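Local coordinates for serine-rich secreted cell wall anchored (LPXTG-motif ) protein (Lactobacillus reuteri ATCC 53608, PDB 5NXK), which probably acts as a cell-wall-anchored adhesin through which this gut bacterium attaches to surfaces of its host, at residues 239-244 / 273-278; 33-38 / 60-65. All blocks are in the same frame, centred on the assembly; numbering follows the deposited sequence.

Interaction 1 (239-244 / 273-278)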
loop_
_atom_site.group_PDB
_atom_site.type_symbol
_atom_site.label_atom_id
_atom_site.label_comp_id
_atom_site.label_asym_id
_atom_site.label_seq_id
_atom_site.Cartn_x
_atom_site.Cartn_y
_atom_site.Cartn_z
ATOM N N ALA A 239 5.512 13.418 -14.046
ATOM C CA ALA A 239 4.992 13.153 -12.710
ATOM C C ALA A 239 5.575 14.151 -11.701
ATOM O O ALA A 239 6.655 14.703 -11.913
ATOM C CB ALA A 239 5.283 11.725 -12.287
ATOM N N ALA A 240 4.817 14.408 -10.638
ATOM C CA ALA A 240 5.219 15.276 -9.539
ATOM C C ALA A 240 5.277 14.462 -8.253
ATOM O O ALA A 240 4.289 13.856 -7.841
ATOM C CB ALA A 240 4.244 16.448 -9.386
ATOM N N VAL A 241 6.442 14.428 -7.625
ATOM C CA VAL A 241 6.635 13.668 -6.404
ATOM C C VAL A 241 7.160 14.572 -5.303
ATOM O O VAL A 241 8.135 15.300 -5.506
ATOM C CB VAL A 241 7.614 12.497 -6.626
ATOM C CG1 VAL A 241 8.003 11.840 -5.290
ATOM C CG2 VAL A 241 7.019 11.467 -7.591
ATOM N N LYS A 242 6.519 14.531 -4.139
ATOM C CA LYS A 242 6.989 15.305 -2.998
ATOM C C LYS A 242 6.977 14.410 -1.785
ATOM O O LYS A 242 5.912 13.943 -1.386
ATOM C CB LYS A 242 6.094 16.517 -2.703
ATOM C CG LYS A 242 5.996 17.598 -3.747
ATOM C CD LYS A 242 4.952 18.612 -3.267
ATOM C CE LYS A 242 5.182 20.005 -3.815
ATOM N NZ LYS A 242 4.725 20.121 -5.221
ATOM N N MET A 243 8.142 14.142 -1.210
ATOM C CA MET A 243 8.197 13.297 -0.026
ATOM C C MET A 243 9.156 13.836 1.029
ATOM O O MET A 243 10.206 14.408 0.711
ATOM C CB MET A 243 8.594 11.849 -0.396
ATOM C CG MET A 243 7.781 11.236 -1.533
ATOM S SD MET A 243 8.082 9.469 -1.781
ATOM C CE MET A 243 9.809 9.416 -2.154
ATOM N N SER A 244 8.812 13.600 2.290
ATOM C CA SER A 244 9.722 13.918 3.377
ATOM C C SER A 244 9.570 12.891 4.497
ATOM O O SER A 244 8.484 12.374 4.725
ATOM C CB SER A 244 9.471 15.328 3.907
ATOM O OG SER A 244 8.171 15.426 4.468
ATOM N N VAL A 273 10.738 16.030 -8.821
ATOM C CA VAL A 273 10.843 15.246 -7.596
ATOM C C VAL A 273 11.493 16.099 -6.506
ATOM O O VAL A 273 12.562 16.666 -6.708
ATOM C CB VAL A 273 11.658 13.950 -7.836
ATOM C CG1 VAL A 273 11.876 13.185 -6.549
ATOM C CG2 VAL A 273 10.966 13.058 -8.872
ATOM N N HIS A 274 10.820 16.225 -5.373
ATOM C CA HIS A 274 11.331 17.000 -4.260
ATOM C C HIS A 274 11.345 16.124 -3.019
ATOM O O HIS A 274 10.306 15.612 -2.583
ATOM C CB HIS A 274 10.483 18.248 -4.028
ATOM C CG HIS A 274 11.030 19.148 -2.970
ATOM N ND1 HIS A 274 10.956 18.844 -1.624
ATOM C CD2 HIS A 274 11.677 20.334 -3.052
ATOM C CE1 HIS A 274 11.525 19.809 -0.927
ATOM N NE2 HIS A 274 11.973 20.725 -1.769
ATOM N N LEU A 275 12.533 15.941 -2.456
ATOM C CA LEU A 275 12.721 14.979 -1.378
ATOM C C LEU A 275 13.449 15.637 -0.230
ATOM O O LEU A 275 14.406 16.381 -0.452
ATOM C CB LEU A 275 13.521 13.768 -1.867
ATOM C CG LEU A 275 13.007 13.036 -3.102
ATOM C CD1 LEU A 275 13.979 11.919 -3.456
ATOM C CD2 LEU A 275 11.603 12.488 -2.895
ATOM N N GLU A 276 13.026 15.337 0.992
ATOM C CA GLU A 276 13.651 15.939 2.158
ATOM C C GLU A 276 13.770 14.934 3.297
ATOM O O GLU A 276 12.832 14.202 3.558
ATOM C CB GLU A 276 12.852 17.165 2.623
ATOM C CG GLU A 276 13.495 17.886 3.801
ATOM C CD GLU A 276 12.923 19.274 4.027
ATOM O OE1 GLU A 276 12.239 19.802 3.117
ATOM O OE2 GLU A 276 13.175 19.839 5.111
ATOM N N VAL A 277 14.932 14.882 3.949
ATOM C CA VAL A 277 15.107 14.060 5.152
ATOM C C VAL A 277 15.828 14.859 6.239
ATOM O O VAL A 277 16.287 15.967 5.994
ATOM C CB VAL A 277 15.914 12.763 4.872
ATOM C CG1 VAL A 277 15.180 11.846 3.857
ATOM C CG2 VAL A 277 17.326 13.093 4.406
ATOM N N ILE A 278 15.976 14.275 7.425
ATOM C CA ILE A 278 16.679 14.948 8.505
ATOM C C ILE A 278 18.032 14.289 8.782
ATOM O O ILE A 278 19.062 14.952 8.696
ATOM C CB ILE A 278 15.852 14.972 9.807
ATOM C CG1 ILE A 278 14.475 15.592 9.560
ATOM C CG2 ILE A 278 16.579 15.755 10.900
ATOM C CD1 ILE A 278 13.615 15.688 10.809
HETATM O O HOH W 1 9.764 17.229 0.248
#

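Interaction 2 (33-38 / 60-65)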
loop_
_atom_site.group_PDB
_atom_site.type_symbol
_atom_site.label_atom_id
_atom_site.label_comp_id
_atom_site.label_asym_id
_atom_site.label_seq_id
_atom_site.Cartn_x
_atom_site.Cartn_y
_atom_site.Cartn_z
ATOM N N ALA A 33 -14.397 -9.987 9.988
ATOM C CA ALA A 33 -13.686 -9.991 8.715
ATOM C C ALA A 33 -14.478 -10.825 7.714
ATOM O O ALA A 33 -15.114 -11.804 8.090
ATOM C CB ALA A 33 -12.268 -10.545 8.872
ATOM N N ILE A 34 -14.434 -10.438 6.446
ATOM C CA ILE A 34 -15.065 -11.212 5.381
ATOM C C ILE A 34 -13.985 -11.909 4.557
ATOM O O ILE A 34 -13.110 -11.244 4.015
ATOM C CB ILE A 34 -15.903 -10.316 4.453
ATOM C CG1 ILE A 34 -17.101 -9.726 5.196
ATOM C CG2 ILE A 34 -16.380 -11.100 3.246
ATOM C CD1 ILE A 34 -17.829 -8.658 4.396
ATOM N N THR A 35 -14.045 -13.233 4.441
ATOM C CA THR A 35 -13.035 -13.952 3.666
ATOM C C THR A 35 -13.514 -14.289 2.259
ATOM O O THR A 35 -14.617 -14.785 2.069
ATOM C CB THR A 35 -12.598 -15.264 4.360
ATOM O OG1 THR A 35 -11.932 -14.963 5.595
ATOM C CG2 THR A 35 -11.640 -16.048 3.470
ATOM N N ILE A 36 -12.659 -14.006 1.283
ATOM C CA ILE A 36 -12.861 -14.381 -0.102
ATOM C C ILE A 36 -11.820 -15.435 -0.461
ATOM O O ILE A 36 -10.623 -15.147 -0.517
ATOM C CB ILE A 36 -12.710 -13.187 -1.054
ATOM C CG1 ILE A 36 -13.558 -12.000 -0.582
ATOM C CG2 ILE A 36 -13.016 -13.611 -2.493
ATOM C CD1 ILE A 36 -13.426 -10.766 -1.465
ATOM N N ASN A 37 -12.275 -16.657 -0.709
ATOM C CA ASN A 37 -11.358 -17.756 -0.989
ATOM C C ASN A 37 -11.959 -18.757 -1.962
ATOM O O ASN A 37 -11.698 -19.959 -1.875
ATOM C CB ASN A 37 -10.940 -18.461 0.304
ATOM C CG ASN A 37 -12.117 -19.069 1.055
ATOM O OD1 ASN A 37 -13.265 -18.985 0.618
ATOM N ND2 ASN A 37 -11.823 -19.717 2.174
ATOM N N ASN A 38 -12.778 -18.257 -2.875
ATOM C CA ASN A 38 -13.509 -19.129 -3.779
ATOM C C ASN A 38 -13.075 -19.009 -5.232
ATOM O O ASN A 38 -13.909 -19.074 -6.139
ATOM C CB ASN A 38 -15.014 -18.867 -3.624
ATOM C CG ASN A 38 -15.400 -17.421 -3.898
ATOM O OD1 ASN A 38 -14.543 -16.552 -4.068
ATOM N ND2 ASN A 38 -16.700 -17.147 -3.875
ATOM N N GLY A 60 -10.655 -6.707 7.615
ATOM C CA GLY A 60 -11.855 -6.217 6.946
ATOM C C GLY A 60 -12.242 -7.187 5.847
ATOM O O GLY A 60 -13.156 -8.007 5.991
ATOM N N ILE A 61 -11.550 -7.081 4.724
ATOM C CA ILE A 61 -11.664 -8.079 3.671
ATOM C C ILE A 61 -10.378 -8.894 3.624
ATOM O O ILE A 61 -9.289 -8.331 3.536
ATOM C CB ILE A 61 -11.935 -7.430 2.308
ATOM C CG1 ILE A 61 -13.277 -6.708 2.344
ATOM C CG2 ILE A 61 -11.885 -8.472 1.189
ATOM C CD1 ILE A 61 -13.598 -5.936 1.091
ATOM N N ILE A 62 -10.505 -10.215 3.694
ATOM C CA ILE A 62 -9.360 -11.097 3.594
ATOM C C ILE A 62 -9.406 -11.915 2.309
ATOM O O ILE A 62 -10.304 -12.719 2.123
ATOM C CB ILE A 62 -9.287 -12.063 4.781
ATOM C CG1 ILE A 62 -9.410 -11.297 6.106
ATOM C CG2 ILE A 62 -8.018 -12.918 4.692
ATOM C CD1 ILE A 62 -9.346 -12.175 7.334
ATOM N N LEU A 63 -8.427 -11.703 1.438
ATOM C CA LEU A 63 -8.252 -12.501 0.225
ATOM C C LEU A 63 -7.446 -13.716 0.647
ATOM O O LEU A 63 -6.367 -13.576 1.228
ATOM C CB LEU A 63 -7.526 -11.706 -0.863
ATOM C CG LEU A 63 -8.080 -10.301 -1.163
ATOM C CD1 LEU A 63 -7.322 -9.633 -2.316
ATOM C CD2 LEU A 63 -9.576 -10.332 -1.448
ATOM N N ASN A 64 -7.969 -14.912 0.409
ATOM C CA ASN A 64 -7.325 -16.095 0.967
ATOM C C ASN A 64 -7.472 -17.358 0.117
ATOM O O ASN A 64 -7.694 -18.441 0.657
ATOM C CB ASN A 64 -7.869 -16.338 2.381
ATOM C CG ASN A 64 -6.863 -17.031 3.289
ATOM O OD1 ASN A 64 -5.750 -17.366 2.877
ATOM N ND2 ASN A 64 -7.245 -17.221 4.547
ATOM N N ASN A 65 -7.352 -17.222 -1.203
ATOM C CA ASN A 65 -7.334 -18.402 -2.070
ATOM C C ASN A 65 -6.201 -19.323 -1.663
ATOM O O ASN A 65 -5.098 -18.873 -1.343
ATOM C CB ASN A 65 -7.203 -18.001 -3.539
ATOM C CG ASN A 65 -8.529 -17.591 -4.142
ATOM O OD1 ASN A 65 -9.581 -18.012 -3.669
ATOM N ND2 ASN A 65 -8.490 -16.778 -5.191
#

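Interaction 1 (239-244 / 273-278)
Met243 and Leu275 lie side by side on the inner face of two parallel strands, and their tips close the gap between the strands. Both set CG anti to the carbonyl carbon and beside the backbone N. The Met243 chain then bends at its last torsion (chi3 -60°), which swings CE to 3.6 Å from CD2 of Leu275; Leu275 CD2 also lies 4.0 Å from Met243 CB. Earlier on this face Val241 and Val273 repeat one rotamer, so that CG2 of Val273 packs against CB of Val241 at 4.1 Å. Such stacking of like apolar residues from coil to coil is characteristic of the interior of a beta-solenoid.

The other face is polar. The His274 ring, its CG anti to the backbone N, holds a water in its plane at the edge, 2.7 Å from ND1. This water donates to Met243 O at 2.9 Å, and the same carbonyl accepts Glu276 N at 3.0 Å, a rather bent bond (143°). His274 N to Val241 O and Met243 N to His274 O continue the parallel bonding, which a backbone bond between Asn272 and Val241 extends. Glu276 turns its carboxylate to Gln304. The backbone carbonyls of Ser244 and Glu276 accept ND2 of Asn222 and Asn249 respectively.

Strand 210-214 continues the sheet beyond 240-244, with Met213 against Met243, and strand 298-303 flanks the other side, where Leu301 meets Leu275.

Interaction 2 (33-38 / 60-65)
Ile62 leans back alongside the neighbouring strand toward Ala33, and each step of its longer branch has its own partner. CB sits 4.0 Å from Thr35 OG1 and as far from Ile34 O. With CG1 anti to the carbonyl carbon (chi1 -50°), the branch runs toward the start of the other segment, where CG1 comes within 4.0 Å of Ala33 CB. Full extension at chi2 then carries CD1 to 3.7 Å from that same Ala33 CB, making this methyl pair the tightest apolar contact between the segments. Thr35 crosses Ile62 obliquely: its hydroxyl oxygen lies over the Ile62 side, while CG2, anti to the backbone N, leans the other way onto Asn64 CB.

The two strands are parallel neighbours one coil apart in a right-handed beta-helix, the pectate lyase-like fold. Four backbone bonds stitch them: Ile34 N to Gly60 O, Ile62 N to Ile34 O, Ile36 N to Ile62 O and Asn64 N to Ile36 O, the second almost straight at 177°.

On the opposite face, turned into the solenoid, Ile36 points the same way as Ile61 and Leu63. Its CD1 settles between them, 3.8 Å from Ile61 CG2 and 3.9 Å from Leu63 CD2, and Ile72 of strand 71-77 also touches Ile36 and Leu63. Leu10 and Leu14 of helix 7-14 pack on Ile34 near the N-terminal end of the solenoid. Where the strands end, Asn65 brings OD1 to 3.0 Å from the carbonyl carbon C of Asn37, and its ND2 bonds to Gly39 O.

From the N terminus, the chain passes helix 7-14 and reaches 33-38; it then runs through strands 41-46 and 51-54 before 60-65 returns beside it, so interaction 2 closes a loop with 21 residues between the segments. Far later, 239-244 is followed by strands 248-252 and 261-267, and 273-278 closes another, with 28 between, as interaction 1. The two loops are in series, neither nested nor crossed. Interaction 2 joins the first two strands of a five-stranded parallel sheet; interaction 1 lies in the ten-stranded sheet, toward the C-terminal end. Their centres are about 36 Å apart, on opposite sides of the chain's centre.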